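Local coordinates for lipoprotein (Colwellia psychrerythraea, PDB 3O0Y), which is of unknown function but belongs to the DUF885 family of the Peptidase_MA clan, so it may be related to metallopeptidases, at residues Ser214-Pro219 and Gln245-Val250; Asn467-Gly472 and Val593-Leu598; Tyr527-Thr532 and Ser537-Glu542. All coordinates share one frame; numbering follows the deposited sequence.

Followed from the N terminus through this largely helical chain, the first of the three contacts to close is contact 1, where the loop before helix 219-228 meets helix 236-268 and closes a short, mostly helical loop. The second closure is much longer: contact 2 brings the start of helix 467-483 against the approach to the C-terminal helix 595-608, with 120 residues between. Contact 3 is nested inside that loop and packs helix 521-532 on the next helix, 536-548. Contact 1 is in series with the other two. Its centre lies about 42 Å from that of contact 2, on the opposite side of the chain's centre, whereas the nearest atoms of contacts 2 and 3 are about 11 Å apart.

Contact 1 (Ser214-Pro219 and Gln245-Val250); sequences SAEQHP and QVIAKV
With CG1 anti to the backbone N (chi1 169°), Val250 sends one methyl from its helix into the bend of the loop Ser214-Pro219. That methyl makes the contacts with Ala215 and His218. Val250 CG1 lies 3.9 Å from Ala215 CB and 4.0 Å from His218 CB, and it also rests against the Ala215 carbonyl. Ala215 suits this place because a single methyl lets the loop backbone come near the helix, the CA atoms of Ala215 and Val250 being 6.0 Å apart.

One helical turn earlier, chi1 of -66° sets Ile247 CG1 beside the backbone N and CG2 anti to it, and CG2 is the branch that meets Glu216. The CA-CB bond of Glu216 points away from the helix, but the chain bends at chi2 and brings CG and OE2 back beside the methyl, OE2 lying 4.1 Å from Ile247 CG2. This is van der Waals contact; Glu216 itself is exposed, and no hydrogen bond crosses.

The turn is held from within, His218 N bonding to Ala215 O at 3.1 Å. His218 then N-caps helix 219-228, its ND1 accepting from Phe220 N, and its ring meets those of Phe210 and Phe220. The loop thus passes from helix 197-210 into helix 219-228 while lying against helix 236-268, where Tyr255 touches both Ala215 and Val250.

Contact 2 (Asn467-Gly472 and Val593-Leu598); sequences NAYTEG and VPMAVL
Tyr469 is met from two directions by the chain entering the last helix: Val593 N lies over one face of its ring, and the methyl of Met595 comes up at the edge, near the ring plane. The phenol reaches across because CG stands anti to the backbone N (chi1 178°), extending the side chain from helix 467-483 toward Val593. Val593 N is 3.7 Å above the ring plane of Tyr469, displaced toward the rim. The carbonyl of the same residue meets the base of the side chain, Val593 O being 3.5 Å from Tyr469 CB. The valine side chain slants past the ring, with CG2 4.1 Å from Tyr469 CD1; a beta-branched residue suits the extended backbone here and sets a methyl against the aromatic.

Met595 approaches differently. Its CA-CB bond does not aim at the tyrosine, but bends at chi2 (-61°) and chi3 (98°) fold the chain round until CE touches the root of the side chain, 3.8 Å from Tyr469 CB. A flexible thioether chain suits such a detour.

One water joins the backbones. It donates to Val593 O at 2.9 Å and accepts a weak bond from Tyr469 N. That amide lies in the first turn of its helix, where there is no preceding turn within the helix to receive its N-H. At the other helix start, Asp297 OD2 accepts from Met595 N.

No direct hydrogen bond joins the two segments. Direct contact is therefore van der Waals, from two apolar side chains and the Val593 backbone on a buried aromatic, with one water bridging the chains. The tyrosine hydroxyl, bonded to Val587 O of helix 580-588, probably helps hold the ring in position.

Contact 3 (Tyr527-Thr532 and Ser537-Glu542); sequences YMSEQT and SDVVAE
Apolar packing joins Met528 to Val539. The methionine extends with CG anti to its backbone N (chi1 174°) and crosses the valine obliquely, so that Val539 CG1 lies alongside the chain, 3.7 Å from Met528 CG and 3.8 Å from Met528 SD. Farther along, Met528 SD passes 4.1 Å from Glu542 CB, the methionine chain crossing that of Glu542 at about a right angle. A long unbranched residue can thus follow one face of the opposing helix, where a valine and the aliphatic base of a glutamate stand a turn apart.

Ser529 touches the other methyl, its OG 3.9 Å from Val539 CG2. The small residue suits the point where the backbones are nearest. Helices 521-532 and 536-548 are consecutive and joined by a short turn; the axes of segments 527-532 and 537-542 are inclined at 130° and approach to 9.7 Å.

No hydrogen bond crosses between the two segments. At the end of the first helix, Thr532 OG1 donates to Met528 O at 2.7 Å, tilted 31° from the carbonyl plane, and Thr532 N reaches the same oxygen from the opposite face, so two donors grip Met528 O. Ser529 OG is bonded to Ile525 O.

Charge enters through Glu542, whose OE1 forms a salt bridge with Arg507 of helix 491-515, the helix that also supplies Phe503 and Val506 against Met528.

Contact 1 (Ser214-Pro219 and Gln245-Val250)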
loop_
_atom_site.group_PDB
_atom_site.type_symbol
_atom_site.label_atom_id
_atom_site.label_comp_id
_atom_site.label_asym_id
_atom_site.label_seq_id
_atom_site.Cartn_x
_atom_site.Cartn_y
_atom_site.Cartn_z
ATOM N N SER A 214 -27.065 -10.248 -8.907
ATOM C CA SER A 214 -27.097 -11.464 -9.725
ATOM C C SER A 214 -25.712 -11.673 -10.326
ATOM O O SER A 214 -25.019 -10.719 -10.653
ATOM C CB SER A 214 -28.114 -11.350 -10.875
ATOM O OG SER A 214 -27.782 -10.211 -11.672
ATOM N N ALA A 215 -25.398 -12.926 -10.581
ATOM C CA ALA A 215 -24.103 -13.287 -11.184
ATOM C C ALA A 215 -23.939 -12.622 -12.547
ATOM O O ALA A 215 -22.843 -12.175 -12.891
ATOM C CB ALA A 215 -23.995 -14.788 -11.322
ATOM N N GLU A 216 -25.041 -12.530 -13.316
ATOM C CA GLU A 216 -25.005 -11.984 -14.683
ATOM C C GLU A 216 -24.654 -10.532 -14.677
ATOM O O GLU A 216 -24.253 -9.975 -15.712
ATOM C CB GLU A 216 -26.372 -12.103 -15.407
ATOM C CG GLU A 216 -26.939 -13.513 -15.540
ATOM C CD GLU A 216 -27.217 -14.275 -14.199
ATOM O OE1 GLU A 216 -27.528 -13.644 -13.164
ATOM O OE2 GLU A 216 -27.117 -15.537 -14.196
ATOM N N GLN A 217 -24.820 -9.867 -13.527
ATOM C CA GLN A 217 -24.488 -8.449 -13.438
ATOM C C GLN A 217 -23.268 -8.151 -12.536
ATOM O O GLN A 217 -22.920 -6.971 -12.286
ATOM C CB GLN A 217 -25.701 -7.628 -13.027
ATOM C CG GLN A 217 -26.753 -7.410 -14.209
ATOM C CD GLN A 217 -26.139 -6.636 -15.392
ATOM O OE1 GLN A 217 -25.343 -5.679 -15.199
ATOM N NE2 GLN A 217 -26.449 -7.086 -16.624
ATOM N N HIS A 218 -22.529 -9.201 -12.230
ATOM C CA HIS A 218 -21.383 -9.062 -11.353
ATOM C C HIS A 218 -20.278 -8.250 -12.057
ATOM O O HIS A 218 -20.081 -8.337 -13.302
ATOM C CB HIS A 218 -20.858 -10.428 -10.956
ATOM C CG HIS A 218 -19.929 -10.384 -9.787
ATOM N ND1 HIS A 218 -18.560 -10.199 -9.926
ATOM C CD2 HIS A 218 -20.179 -10.482 -8.456
ATOM C CE1 HIS A 218 -18.020 -10.153 -8.712
ATOM N NE2 HIS A 218 -18.977 -10.320 -7.802
ATOM N N PRO A 219 -19.440 -7.529 -11.264
ATOM C CA PRO A 219 -18.348 -6.832 -11.950
ATOM C C PRO A 219 -17.415 -7.712 -12.749
ATOM O O PRO A 219 -16.846 -7.251 -13.743
ATOM C CB PRO A 219 -17.617 -6.140 -10.808
ATOM C CG PRO A 219 -18.685 -5.853 -9.829
ATOM C CD PRO A 219 -19.625 -6.997 -9.887
ATOM N N GLN A 245 -19.512 -17.842 -21.023
ATOM C CA GLN A 245 -18.564 -18.662 -20.277
ATOM C C GLN A 245 -18.131 -17.994 -18.959
ATOM O O GLN A 245 -18.051 -18.655 -17.909
ATOM C CB GLN A 245 -17.348 -18.980 -21.129
ATOM C CG GLN A 245 -17.624 -20.015 -22.207
ATOM C CD GLN A 245 -16.404 -20.238 -23.063
ATOM O OE1 GLN A 245 -15.378 -20.731 -22.579
ATOM N NE2 GLN A 245 -16.514 -19.908 -24.353
ATOM N N VAL A 246 -17.965 -16.695 -18.990
ATOM C CA VAL A 246 -17.621 -15.920 -17.805
ATOM C C VAL A 246 -18.767 -15.942 -16.836
ATOM O O VAL A 246 -18.559 -16.253 -15.681
ATOM C CB VAL A 246 -17.211 -14.462 -18.119
ATOM C CG1 VAL A 246 -17.123 -13.617 -16.778
ATOM C CG2 VAL A 246 -15.824 -14.481 -18.865
ATOM N N ILE A 247 -19.986 -15.716 -17.327
ATOM C CA ILE A 247 -21.170 -15.781 -16.473
ATOM C C ILE A 247 -21.315 -17.132 -15.822
ATOM O O ILE A 247 -21.682 -17.204 -14.647
ATOM C CB ILE A 247 -22.480 -15.454 -17.261
ATOM C CG1 ILE A 247 -22.445 -13.993 -17.717
ATOM C CG2 ILE A 247 -23.711 -15.820 -16.377
ATOM C CD1 ILE A 247 -23.498 -13.622 -18.829
ATOM N N ALA A 248 -21.068 -18.193 -16.579
ATOM C CA ALA A 248 -21.116 -19.544 -16.042
ATOM C C ALA A 248 -20.115 -19.761 -14.899
ATOM O O ALA A 248 -20.469 -20.318 -13.852
ATOM C CB ALA A 248 -20.903 -20.570 -17.126
ATOM N N LYS A 249 -18.868 -19.337 -15.072
ATOM C CA LYS A 249 -17.923 -19.484 -13.951
ATOM C C LYS A 249 -18.338 -18.682 -12.732
ATOM O O LYS A 249 -18.141 -19.120 -11.594
ATOM C CB LYS A 249 -16.506 -19.102 -14.352
ATOM C CG LYS A 249 -15.891 -19.915 -15.475
ATOM C CD LYS A 249 -15.790 -21.358 -15.137
ATOM C CE LYS A 249 -15.046 -22.120 -16.238
ATOM N NZ LYS A 249 -15.060 -23.569 -15.967
ATOM N N VAL A 250 -18.822 -17.484 -12.946
ATOM C CA VAL A 250 -19.167 -16.590 -11.825
ATOM C C VAL A 250 -20.310 -17.255 -11.053
ATOM O O VAL A 250 -20.267 -17.359 -9.807
ATOM C CB VAL A 250 -19.534 -15.191 -12.288
ATOM C CG1 VAL A 250 -20.168 -14.332 -11.148
ATOM C CG2 VAL A 250 -18.306 -14.437 -12.883
#

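Contact 2 (Asn467-Gly472 and Val593-Leu598)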
loop_
_atom_site.group_PDB
_atom_site.type_symbol
_atom_site.label_atom_id
_atom_site.label_comp_id
_atom_site.label_asym_id
_atom_site.label_seq_id
_atom_site.Cartn_x
_atom_site.Cartn_y
_atom_site.Cartn_z
ATOM N N ASN A 467 7.841 -0.477 3.599
ATOM C CA ASN A 467 6.765 0.456 3.981
ATOM C C ASN A 467 7.276 1.793 4.537
ATOM O O ASN A 467 6.718 2.847 4.209
ATOM C CB ASN A 467 5.880 -0.273 5.038
ATOM C CG ASN A 467 4.616 0.437 5.363
ATOM O OD1 ASN A 467 3.741 0.602 4.517
ATOM N ND2 ASN A 467 4.457 0.784 6.637
ATOM N N ALA A 468 8.286 1.780 5.426
ATOM C CA ALA A 468 8.767 2.998 6.044
ATOM C C ALA A 468 9.434 3.869 4.997
ATOM O O ALA A 468 9.178 5.063 4.927
ATOM C CB ALA A 468 9.689 2.695 7.214
ATOM N N TYR A 469 10.173 3.256 4.115
ATOM C CA TYR A 469 10.780 4.012 2.997
ATOM C C TYR A 469 9.705 4.629 2.102
ATOM O O TYR A 469 9.774 5.802 1.721
ATOM C CB TYR A 469 11.738 3.129 2.181
ATOM C CG TYR A 469 12.340 3.839 1.005
ATOM C CD1 TYR A 469 13.588 4.369 1.028
ATOM C CD2 TYR A 469 11.620 3.898 -0.167
ATOM C CE1 TYR A 469 14.115 5.009 -0.078
ATOM C CE2 TYR A 469 12.109 4.582 -1.259
ATOM C CZ TYR A 469 13.354 5.079 -1.232
ATOM O OH TYR A 469 13.869 5.727 -2.362
ATOM N N THR A 470 8.802 3.793 1.652
ATOM C CA THR A 470 7.811 4.108 0.634
ATOM C C THR A 470 6.811 5.137 1.157
ATOM O O THR A 470 6.605 6.154 0.471
ATOM C CB THR A 470 7.114 2.852 0.047
ATOM O OG1 THR A 470 8.137 1.955 -0.426
ATOM C CG2 THR A 470 6.172 3.283 -1.137
ATOM N N GLU A 471 6.236 4.930 2.326
ATOM C CA GLU A 471 5.324 5.865 2.877
ATOM C C GLU A 471 6.038 7.071 3.450
ATOM O O GLU A 471 5.497 8.191 3.298
ATOM C CB GLU A 471 4.488 5.177 3.960
ATOM C CG GLU A 471 3.760 3.987 3.442
ATOM C CD GLU A 471 2.818 4.258 2.221
ATOM O OE1 GLU A 471 2.540 5.436 1.807
ATOM O OE2 GLU A 471 2.420 3.232 1.620
ATOM N N GLY A 472 7.218 6.891 4.068
ATOM C CA GLY A 472 7.956 7.985 4.571
ATOM C C GLY A 472 8.412 8.920 3.458
ATOM O O GLY A 472 8.345 10.163 3.612
ATOM N N VAL A 593 14.649 0.838 0.289
ATOM C CA VAL A 593 15.661 0.125 1.116
ATOM C C VAL A 593 15.303 0.298 2.608
ATOM O O VAL A 593 14.596 1.205 2.992
ATOM C CB VAL A 593 17.075 0.693 0.865
ATOM C CG1 VAL A 593 17.640 0.305 -0.565
ATOM C CG2 VAL A 593 17.072 2.285 1.011
ATOM N N PRO A 594 15.850 -0.557 3.472
ATOM C CA PRO A 594 15.804 -0.310 4.909
ATOM C C PRO A 594 16.532 0.942 5.249
ATOM O O PRO A 594 17.461 1.364 4.532
ATOM C CB PRO A 594 16.527 -1.525 5.502
ATOM C CG PRO A 594 16.772 -2.453 4.425
ATOM C CD PRO A 594 16.640 -1.754 3.129
ATOM N N MET A 595 16.082 1.609 6.299
ATOM C CA MET A 595 16.763 2.774 6.798
ATOM C C MET A 595 18.266 2.627 7.002
ATOM O O MET A 595 19.028 3.568 6.735
ATOM C CB MET A 595 16.038 3.359 8.021
ATOM C CG MET A 595 14.558 4.001 7.663
ATOM S SD MET A 595 14.429 5.386 6.489
ATOM C CE MET A 595 13.971 4.379 5.024
ATOM N N ALA A 596 18.710 1.454 7.440
ATOM C CA ALA A 596 20.136 1.253 7.685
ATOM C C ALA A 596 20.928 1.364 6.369
ATOM O O ALA A 596 22.027 1.929 6.356
ATOM C CB ALA A 596 20.385 -0.092 8.326
ATOM N N VAL A 597 20.340 0.916 5.262
ATOM C CA VAL A 597 21.015 0.978 3.986
ATOM C C VAL A 597 20.946 2.415 3.432
ATOM O O VAL A 597 21.925 2.908 2.864
ATOM C CB VAL A 597 20.405 -0.022 2.990
ATOM C CG1 VAL A 597 20.979 0.182 1.599
ATOM C CG2 VAL A 597 20.650 -1.449 3.459
ATOM N N LEU A 598 19.795 3.057 3.544
ATOM C CA LEU A 598 19.686 4.472 3.158
ATOM C C LEU A 598 20.772 5.282 3.931
ATOM O O LEU A 598 21.460 6.095 3.328
ATOM C CB LEU A 598 18.283 5.000 3.472
ATOM C CG LEU A 598 18.063 6.494 3.117
ATOM C CD1 LEU A 598 18.357 6.790 1.641
ATOM C CD2 LEU A 598 16.614 6.898 3.496
HETATM O O HOH W 1 12.469 1.134 4.988
#

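Contact 3 (Tyr527-Thr532 and Ser537-Glu542)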
loop_
_atom_site.group_PDB
_atom_site.type_symbol
_atom_site.label_atom_id
_atom_site.label_comp_id
_atom_site.label_asym_id
_atom_site.label_seq_id
_atom_site.Cartn_x
_atom_site.Cartn_y
_atom_site.Cartn_z
ATOM N N TYR A 527 -10.212 9.787 19.692
ATOM C CA TYR A 527 -8.940 10.555 19.705
ATOM C C TYR A 527 -8.682 11.110 18.303
ATOM O O TYR A 527 -8.332 12.294 18.127
ATOM C CB TYR A 527 -7.771 9.648 20.192
ATOM C CG TYR A 527 -6.429 10.335 20.242
ATOM C CD1 TYR A 527 -6.104 11.265 21.233
ATOM C CD2 TYR A 527 -5.536 10.226 19.170
ATOM C CE1 TYR A 527 -4.839 11.894 21.257
ATOM C CE2 TYR A 527 -4.390 10.953 19.134
ATOM C CZ TYR A 527 -4.018 11.751 20.154
ATOM O OH TYR A 527 -2.815 12.387 20.073
ATOM N N MET A 528 -8.721 10.216 17.306
ATOM C CA MET A 528 -8.353 10.628 15.958
ATOM C C MET A 528 -9.320 11.722 15.420
ATOM O O MET A 528 -8.893 12.692 14.738
ATOM C CB MET A 528 -8.279 9.430 14.987
ATOM C CG MET A 528 -8.030 9.781 13.527
ATOM S SD MET A 528 -7.575 8.234 12.476
ATOM C CE MET A 528 -5.938 8.350 12.373
ATOM N N SER A 529 -10.602 11.542 15.666
ATOM C CA SER A 529 -11.576 12.551 15.275
ATOM C C SER A 529 -11.265 13.921 15.883
ATOM O O SER A 529 -11.142 14.934 15.130
ATOM C CB SER A 529 -12.976 12.139 15.762
ATOM O OG SER A 529 -13.379 11.140 14.938
ATOM N N GLU A 530 -11.089 13.922 17.196
ATOM C CA GLU A 530 -10.844 15.159 17.956
ATOM C C GLU A 530 -9.555 15.853 17.536
ATOM O O GLU A 530 -9.541 17.073 17.456
ATOM C CB GLU A 530 -10.762 14.934 19.445
ATOM C CG GLU A 530 -12.088 14.575 20.073
ATOM C CD GLU A 530 -11.941 14.046 21.494
ATOM O OE1 GLU A 530 -10.852 14.250 22.093
ATOM O OE2 GLU A 530 -12.922 13.441 22.010
ATOM N N GLN A 531 -8.511 15.080 17.215
ATOM C CA GLN A 531 -7.232 15.688 16.968
ATOM C C GLN A 531 -7.177 16.212 15.526
ATOM O O GLN A 531 -6.532 17.245 15.262
ATOM C CB GLN A 531 -6.082 14.675 17.228
ATOM C CG GLN A 531 -5.838 14.354 18.660
ATOM C CD GLN A 531 -5.582 15.543 19.554
ATOM O OE1 GLN A 531 -4.836 16.465 19.209
ATOM N NE2 GLN A 531 -6.245 15.547 20.704
ATOM N N THR A 532 -7.845 15.533 14.585
ATOM C CA THR A 532 -7.637 15.844 13.172
ATOM C C THR A 532 -8.734 16.616 12.448
ATOM O O THR A 532 -8.475 17.185 11.358
ATOM C CB THR A 532 -7.424 14.596 12.328
ATOM O OG1 THR A 532 -8.642 13.860 12.297
ATOM C CG2 THR A 532 -6.304 13.743 12.878
ATOM N N SER A 537 -16.910 8.906 9.779
ATOM C CA SER A 537 -17.035 7.671 8.993
ATOM C C SER A 537 -15.706 7.308 8.348
ATOM O O SER A 537 -15.349 6.102 8.240
ATOM C CB SER A 537 -18.153 7.793 7.940
ATOM O OG SER A 537 -17.863 8.865 7.045
ATOM N N ASP A 538 -14.916 8.337 8.030
ATOM C CA ASP A 538 -13.565 8.140 7.522
ATOM C C ASP A 538 -12.656 7.630 8.655
ATOM O O ASP A 538 -11.889 6.652 8.484
ATOM C CB ASP A 538 -13.077 9.438 6.867
ATOM C CG ASP A 538 -14.077 9.912 5.744
ATOM O OD1 ASP A 538 -14.503 8.996 4.989
ATOM O OD2 ASP A 538 -14.492 11.118 5.643
ATOM N N VAL A 539 -12.813 8.209 9.828
ATOM C CA VAL A 539 -12.049 7.731 10.958
ATOM C C VAL A 539 -12.354 6.299 11.327
ATOM O O VAL A 539 -11.441 5.556 11.627
ATOM C CB VAL A 539 -12.142 8.683 12.139
ATOM C CG1 VAL A 539 -11.320 8.122 13.345
ATOM C CG2 VAL A 539 -11.558 10.020 11.701
ATOM N N VAL A 540 -13.619 5.898 11.300
ATOM C CA VAL A 540 -14.028 4.514 11.587
ATOM C C VAL A 540 -13.283 3.540 10.646
ATOM O O VAL A 540 -12.685 2.547 11.101
ATOM C CB VAL A 540 -15.531 4.276 11.436
ATOM C CG1 VAL A 540 -15.785 2.785 11.502
ATOM C CG2 VAL A 540 -16.303 4.961 12.589
ATOM N N ALA A 541 -13.239 3.865 9.348
ATOM C CA ALA A 541 -12.543 2.983 8.410
ATOM C C ALA A 541 -11.037 2.917 8.683
ATOM O O ALA A 541 -10.429 1.846 8.549
ATOM C CB ALA A 541 -12.824 3.395 6.979
ATOM N N GLU A 542 -10.422 4.044 9.060
ATOM C CA GLU A 542 -9.027 4.048 9.387
ATOM C C GLU A 542 -8.712 3.194 10.605
ATOM O O GLU A 542 -7.782 2.347 10.601
ATOM C CB GLU A 542 -8.544 5.466 9.628
ATOM C CG GLU A 542 -8.603 6.354 8.432
ATOM C CD GLU A 542 -7.547 6.071 7.429
ATOM O OE1 GLU A 542 -6.374 5.733 7.791
ATOM O OE2 GLU A 542 -7.921 6.168 6.260
#